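Local structure of methyltransferase FkbM (2PY6) at residues Gly234-Gly246 with Thr267-Phe280. The protein is probably a methyltransferase of the FkbM family, though its substrate is not established. Numbering follows the deposited sequence.
With PEG (di(hydroxyethyl)ether), chain H.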
loop_
_atom_site.group_PDB
_atom_site.type_symbol
_atom_site.label_atom_id
_atom_site.label_comp_id
_atom_site.label_asym_id
_atom_site.label_seq_id
_atom_site.Cartn_x
_atom_site.Cartn_y
_atom_site.Cartn_z
ATOM N N GLY A 234 -25.074 19.678 -7.197
ATOM C CA GLY A 234 -23.616 19.520 -7.119
ATOM C C GLY A 234 -23.375 18.045 -6.784
ATOM O O GLY A 234 -22.767 17.721 -5.773
ATOM N N ALA A 235 -23.875 17.148 -7.634
ATOM C CA ALA A 235 -23.833 15.688 -7.384
ATOM C C ALA A 235 -22.447 15.036 -7.400
ATOM O O ALA A 235 -22.310 13.953 -6.860
ATOM C CB ALA A 235 -24.785 14.949 -8.285
ATOM N N SER A 236 -21.455 15.734 -7.972
ATOM C CA SER A 236 -20.044 15.329 -8.079
ATOM C C SER A 236 -19.827 13.891 -8.523
ATOM O O SER A 236 -20.029 13.569 -9.685
ATOM C CB SER A 236 -19.292 15.621 -6.766
ATOM O OG SER A 236 -19.373 16.988 -6.491
ATOM N N ILE A 237 -19.490 13.030 -7.562
ATOM C CA ILE A 237 -19.138 11.663 -7.825
ATOM C C ILE A 237 -20.185 10.690 -7.268
ATOM O O ILE A 237 -19.954 9.484 -7.243
ATOM C CB ILE A 237 -17.662 11.381 -7.355
ATOM C CG1 ILE A 237 -17.505 11.461 -5.845
ATOM C CG2 ILE A 237 -16.733 12.406 -7.983
ATOM C CD1 ILE A 237 -16.122 11.064 -5.382
ATOM N N GLY A 238 -21.341 11.232 -6.844
ATOM C CA GLY A 238 -22.481 10.408 -6.441
ATOM C C GLY A 238 -22.606 9.988 -5.003
ATOM O O GLY A 238 -23.465 9.170 -4.699
ATOM N N GLU A 239 -21.794 10.562 -4.122
ATOM C CA GLU A 239 -21.789 10.221 -2.718
ATOM C C GLU A 239 -23.093 10.540 -2.048
ATOM O O GLU A 239 -23.509 9.788 -1.194
ATOM C CB GLU A 239 -20.702 10.982 -1.940
ATOM C CG GLU A 239 -19.249 10.665 -2.238
ATOM C CD GLU A 239 -18.333 11.729 -1.612
ATOM O OE1 GLU A 239 -18.426 12.905 -2.069
ATOM O OE2 GLU A 239 -17.517 11.393 -0.703
ATOM N N SER A 240 -23.752 11.646 -2.394
ATOM C CA SER A 240 -25.030 11.951 -1.726
ATOM C C SER A 240 -26.119 10.945 -2.124
ATOM O O SER A 240 -27.024 10.706 -1.355
ATOM C CB SER A 240 -25.506 13.389 -1.946
ATOM O OG SER A 240 -24.438 14.304 -1.863
ATOM N N LEU A 241 -26.039 10.388 -3.327
ATOM C CA LEU A 241 -26.991 9.377 -3.761
ATOM C C LEU A 241 -26.731 8.126 -2.939
ATOM O O LEU A 241 -27.673 7.472 -2.440
ATOM C CB LEU A 241 -26.875 9.086 -5.275
ATOM C CG LEU A 241 -27.500 7.752 -5.770
ATOM C CD1 LEU A 241 -29.014 7.694 -5.603
ATOM C CD2 LEU A 241 -27.162 7.457 -7.200
ATOM N N ALA A 242 -25.452 7.777 -2.785
ATOM C CA ALA A 242 -25.093 6.631 -1.957
ATOM C C ALA A 242 -25.556 6.806 -0.533
ATOM O O ALA A 242 -26.010 5.847 0.082
ATOM C CB ALA A 242 -23.583 6.388 -1.994
ATOM N N GLY A 243 -25.474 8.037 -0.004
ATOM C CA GLY A 243 -25.900 8.297 1.377
ATOM C C GLY A 243 -27.409 8.240 1.532
ATOM O O GLY A 243 -27.907 7.724 2.529
ATOM N N LEU A 244 -28.153 8.770 0.561
ATOM C CA LEU A 244 -29.619 8.669 0.637
ATOM C C LEU A 244 -30.012 7.179 0.587
ATOM O O LEU A 244 -30.833 6.707 1.378
ATOM C CB LEU A 244 -30.327 9.459 -0.466
ATOM C CG LEU A 244 -31.875 9.377 -0.474
ATOM C CD1 LEU A 244 -32.518 10.088 0.696
ATOM C CD2 LEU A 244 -32.499 9.966 -1.735
ATOM N N ILE A 245 -29.417 6.440 -0.339
ATOM C CA ILE A 245 -29.690 4.999 -0.444
ATOM C C ILE A 245 -29.461 4.313 0.908
ATOM O O ILE A 245 -30.309 3.545 1.376
ATOM C CB ILE A 245 -28.822 4.322 -1.537
ATOM C CG1 ILE A 245 -29.245 4.799 -2.923
ATOM C CG2 ILE A 245 -28.960 2.785 -1.457
ATOM C CD1 ILE A 245 -28.232 4.501 -4.033
ATOM N N GLY A 246 -28.320 4.603 1.536
ATOM C CA GLY A 246 -27.967 3.972 2.810
ATOM C C GLY A 246 -28.946 4.256 3.935
ATOM O O GLY A 246 -29.464 3.321 4.562
ATOM N N THR A 267 -18.124 9.991 -14.300
ATOM C CA THR A 267 -18.144 9.237 -13.057
ATOM C C THR A 267 -19.557 8.853 -12.638
ATOM O O THR A 267 -19.780 7.744 -12.150
ATOM C CB THR A 267 -17.455 10.058 -11.942
ATOM O OG1 THR A 267 -16.084 10.234 -12.295
ATOM C CG2 THR A 267 -17.544 9.369 -10.569
ATOM N N LEU A 268 -20.501 9.759 -12.808
ATOM C CA LEU A 268 -21.887 9.481 -12.461
ATOM C C LEU A 268 -22.489 8.442 -13.343
ATOM O O LEU A 268 -23.427 7.776 -12.909
ATOM C CB LEU A 268 -22.760 10.736 -12.508
ATOM C CG LEU A 268 -22.411 11.714 -11.408
ATOM C CD1 LEU A 268 -23.223 12.980 -11.657
ATOM C CD2 LEU A 268 -22.678 11.119 -10.031
ATOM N N GLN A 269 -22.012 8.307 -14.585
ATOM C CA GLN A 269 -22.503 7.214 -15.426
ATOM C C GLN A 269 -22.038 5.860 -14.851
ATOM O O GLN A 269 -22.735 4.859 -14.985
ATOM C CB GLN A 269 -22.095 7.393 -16.887
ATOM C CG GLN A 269 -22.780 8.562 -17.553
ATOM C CD GLN A 269 -24.284 8.385 -17.632
ATOM O OE1 GLN A 269 -24.767 7.417 -18.202
ATOM N NE2 GLN A 269 -25.028 9.342 -17.088
ATOM N N ASN A 270 -20.865 5.848 -14.213
ATOM C CA ASN A 270 -20.354 4.651 -13.543
ATOM C C ASN A 270 -21.191 4.369 -12.286
ATOM O O ASN A 270 -21.552 3.225 -12.006
ATOM C CB ASN A 270 -18.907 4.823 -13.092
ATOM C CG ASN A 270 -17.936 5.059 -14.227
ATOM O OD1 ASN A 270 -18.144 4.662 -15.381
ATOM N ND2 ASN A 270 -16.820 5.667 -13.875
ATOM N N VAL A 271 -21.475 5.425 -11.534
ATOM C CA VAL A 271 -22.333 5.317 -10.350
ATOM C C VAL A 271 -23.713 4.793 -10.740
ATOM O O VAL A 271 -24.241 3.911 -10.074
ATOM C CB VAL A 271 -22.464 6.687 -9.626
ATOM C CG1 VAL A 271 -23.563 6.650 -8.517
ATOM C CG2 VAL A 271 -21.122 7.104 -9.055
ATOM N N LEU A 272 -24.303 5.297 -11.829
ATOM C CA LEU A 272 -25.632 4.811 -12.232
ATOM C C LEU A 272 -25.613 3.296 -12.585
ATOM O O LEU A 272 -26.610 2.586 -12.362
ATOM C CB LEU A 272 -26.227 5.601 -13.407
ATOM C CG LEU A 272 -26.517 7.119 -13.349
ATOM C CD1 LEU A 272 -27.306 7.510 -14.619
ATOM C CD2 LEU A 272 -27.269 7.571 -12.117
ATOM N N ARG A 273 -24.497 2.822 -13.147
ATOM C CA ARG A 273 -24.357 1.406 -13.510
ATOM C C ARG A 273 -24.271 0.499 -12.295
ATOM O O ARG A 273 -24.583 -0.669 -12.395
ATOM C CB ARG A 273 -23.121 1.132 -14.376
ATOM C CG ARG A 273 -23.252 1.526 -15.800
ATOM C CD ARG A 273 -21.941 1.305 -16.594
ATOM N NE ARG A 273 -21.910 2.270 -17.686
ATOM C CZ ARG A 273 -21.129 3.342 -17.772
ATOM N NH1 ARG A 273 -20.195 3.621 -16.893
ATOM N NH2 ARG A 273 -21.255 4.140 -18.817
ATOM N N ARG A 274 -23.824 1.001 -11.150
ATOM C CA ARG A 274 -23.775 0.120 -10.004
ATOM C C ARG A 274 -25.181 -0.155 -9.452
ATOM O O ARG A 274 -25.374 -1.106 -8.716
ATOM C CB ARG A 274 -22.723 0.546 -8.955
ATOM C CG ARG A 274 -22.931 1.776 -8.205
ATOM C CD ARG A 274 -21.824 1.937 -7.128
ATOM N NE ARG A 274 -20.551 2.323 -7.734
ATOM C CZ ARG A 274 -19.939 3.508 -7.593
ATOM N NH1 ARG A 274 -20.418 4.464 -6.800
ATOM N NH2 ARG A 274 -18.789 3.729 -8.233
ATOM N N TYR A 275 -26.186 0.600 -9.904
ATOM C CA TYR A 275 -27.550 0.439 -9.431
ATOM C C TYR A 275 -28.519 -0.010 -10.475
ATOM O O TYR A 275 -29.702 -0.073 -10.210
ATOM C CB TYR A 275 -28.029 1.758 -8.860
ATOM C CG TYR A 275 -27.154 2.261 -7.749
ATOM C CD1 TYR A 275 -26.991 1.528 -6.585
ATOM C CD2 TYR A 275 -26.526 3.490 -7.839
ATOM C CE1 TYR A 275 -26.178 1.993 -5.542
ATOM C CE2 TYR A 275 -25.724 3.973 -6.809
ATOM C CZ TYR A 275 -25.552 3.233 -5.661
ATOM O OH TYR A 275 -24.759 3.733 -4.641
ATOM N N THR A 276 -28.010 -0.414 -11.633
ATOM C CA THR A 276 -28.857 -0.782 -12.745
ATOM C C THR A 276 -29.927 -1.882 -12.462
ATOM O O THR A 276 -31.019 -1.830 -12.991
ATOM C CB THR A 276 -27.997 -1.066 -14.024
ATOM O OG1 THR A 276 -28.861 -1.488 -15.074
ATOM C CG2 THR A 276 -26.998 -2.166 -13.815
ATOM N N ASP A 277 -29.631 -2.841 -11.598
ATOM C CA ASP A 277 -30.566 -3.917 -11.301
ATOM C C ASP A 277 -31.412 -3.651 -10.066
ATOM O O ASP A 277 -32.128 -4.532 -9.647
ATOM C CB ASP A 277 -29.778 -5.206 -11.040
ATOM C CG ASP A 277 -28.867 -5.585 -12.193
ATOM O OD1 ASP A 277 -29.323 -5.573 -13.363
ATOM O OD2 ASP A 277 -27.689 -5.884 -11.907
ATOM N N THR A 278 -31.273 -2.484 -9.430
ATOM C CA THR A 278 -32.068 -2.161 -8.234
ATOM C C THR A 278 -33.478 -1.791 -8.679
ATOM O O THR A 278 -33.694 -1.516 -9.862
ATOM C CB THR A 278 -31.484 -0.980 -7.447
ATOM O OG1 THR A 278 -31.618 0.240 -8.210
ATOM C CG2 THR A 278 -30.013 -1.223 -7.083
ATOM N N ASN A 279 -34.450 -1.781 -7.766
ATOM C CA ASN A 279 -35.813 -1.355 -8.180
ATOM C C ASN A 279 -35.994 0.181 -8.229
ATOM O O ASN A 279 -37.051 0.646 -8.626
ATOM C CB ASN A 279 -36.920 -2.036 -7.353
ATOM C CG ASN A 279 -36.938 -1.583 -5.904
ATOM O OD1 ASN A 279 -36.056 -0.843 -5.452
ATOM N ND2 ASN A 279 -37.943 -2.035 -5.159
ATOM N N PHE A 280 -34.961 0.945 -7.848
ATOM C CA PHE A 280 -34.974 2.428 -7.842
ATOM C C PHE A 280 -34.139 3.116 -8.937
ATOM O O PHE A 280 -34.086 4.338 -8.986
ATOM C CB PHE A 280 -34.549 2.989 -6.465
ATOM C CG PHE A 280 -33.143 2.582 -6.013
ATOM C CD1 PHE A 280 -32.002 3.175 -6.549
ATOM C CD2 PHE A 280 -32.971 1.653 -5.005
ATOM C CE1 PHE A 280 -30.734 2.822 -6.106
ATOM C CE2 PHE A 280 -31.698 1.296 -4.566
ATOM C CZ PHE A 280 -30.589 1.888 -5.108
HETATM C C1 PEG H . -20.235 8.262 0.214
HETATM O O1 PEG H . -21.563 8.699 0.594
HETATM C C2 PEG H . -20.165 7.178 -0.867
HETATM O O2 PEG H . -19.824 7.609 -2.186
HETATM C C3 PEG H . -20.004 6.598 -3.188
HETATM C C4 PEG H . -19.602 7.167 -4.555
HETATM O O4 PEG H . -20.715 7.267 -5.464
#
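Ile245 CD1 sits over one face of the Tyr275 ring, 3.7 Å from its centroid and 25° off the normal, a CH-pi contact, while Arg274 CG covers the opposite face. The same methyl lies 3.7 Å from Phe280 CE1, where the two side chains cross at about a right angle. With CG1 anti to the carbonyl carbon (chi1 -68°), Ile245 extends CD1 into the corner between the two rings. Thr278 OG1 lies over the centre of the Phe280 ring and donates to Tyr275 O in the carbonyl plane (2.8 Å), tying the turn 275-278 together. One turn back along helix 239-248, Leu241 and Val271 run past each other in opposite directions, CD2 against CG1, and the same CD2 meets Tyr275 CE2 at 3.8 Å. Replacing Tyr275 by alanine would probably strip Ile245 CD1 of the ring face it lies over and open a gap beside Leu241 CD2. Just before helix 239-248, Gly238, at the N-cap, packs its N 3.5 Å from Leu268 CD2. A di(hydroxyethyl)ether, probably a crystallisation additive, links Ile237 O and Arg274 NH1 across the seam: its O4 donates to Ile237 O (2.9 Å) and accepts a weak bond from Arg274 NH1. Leu241 and Leu268 also touch Met257 of strand 254-258, so two neighbouring helices on the same side of the Rossmann-like sheet are joined chiefly by apolar side chains.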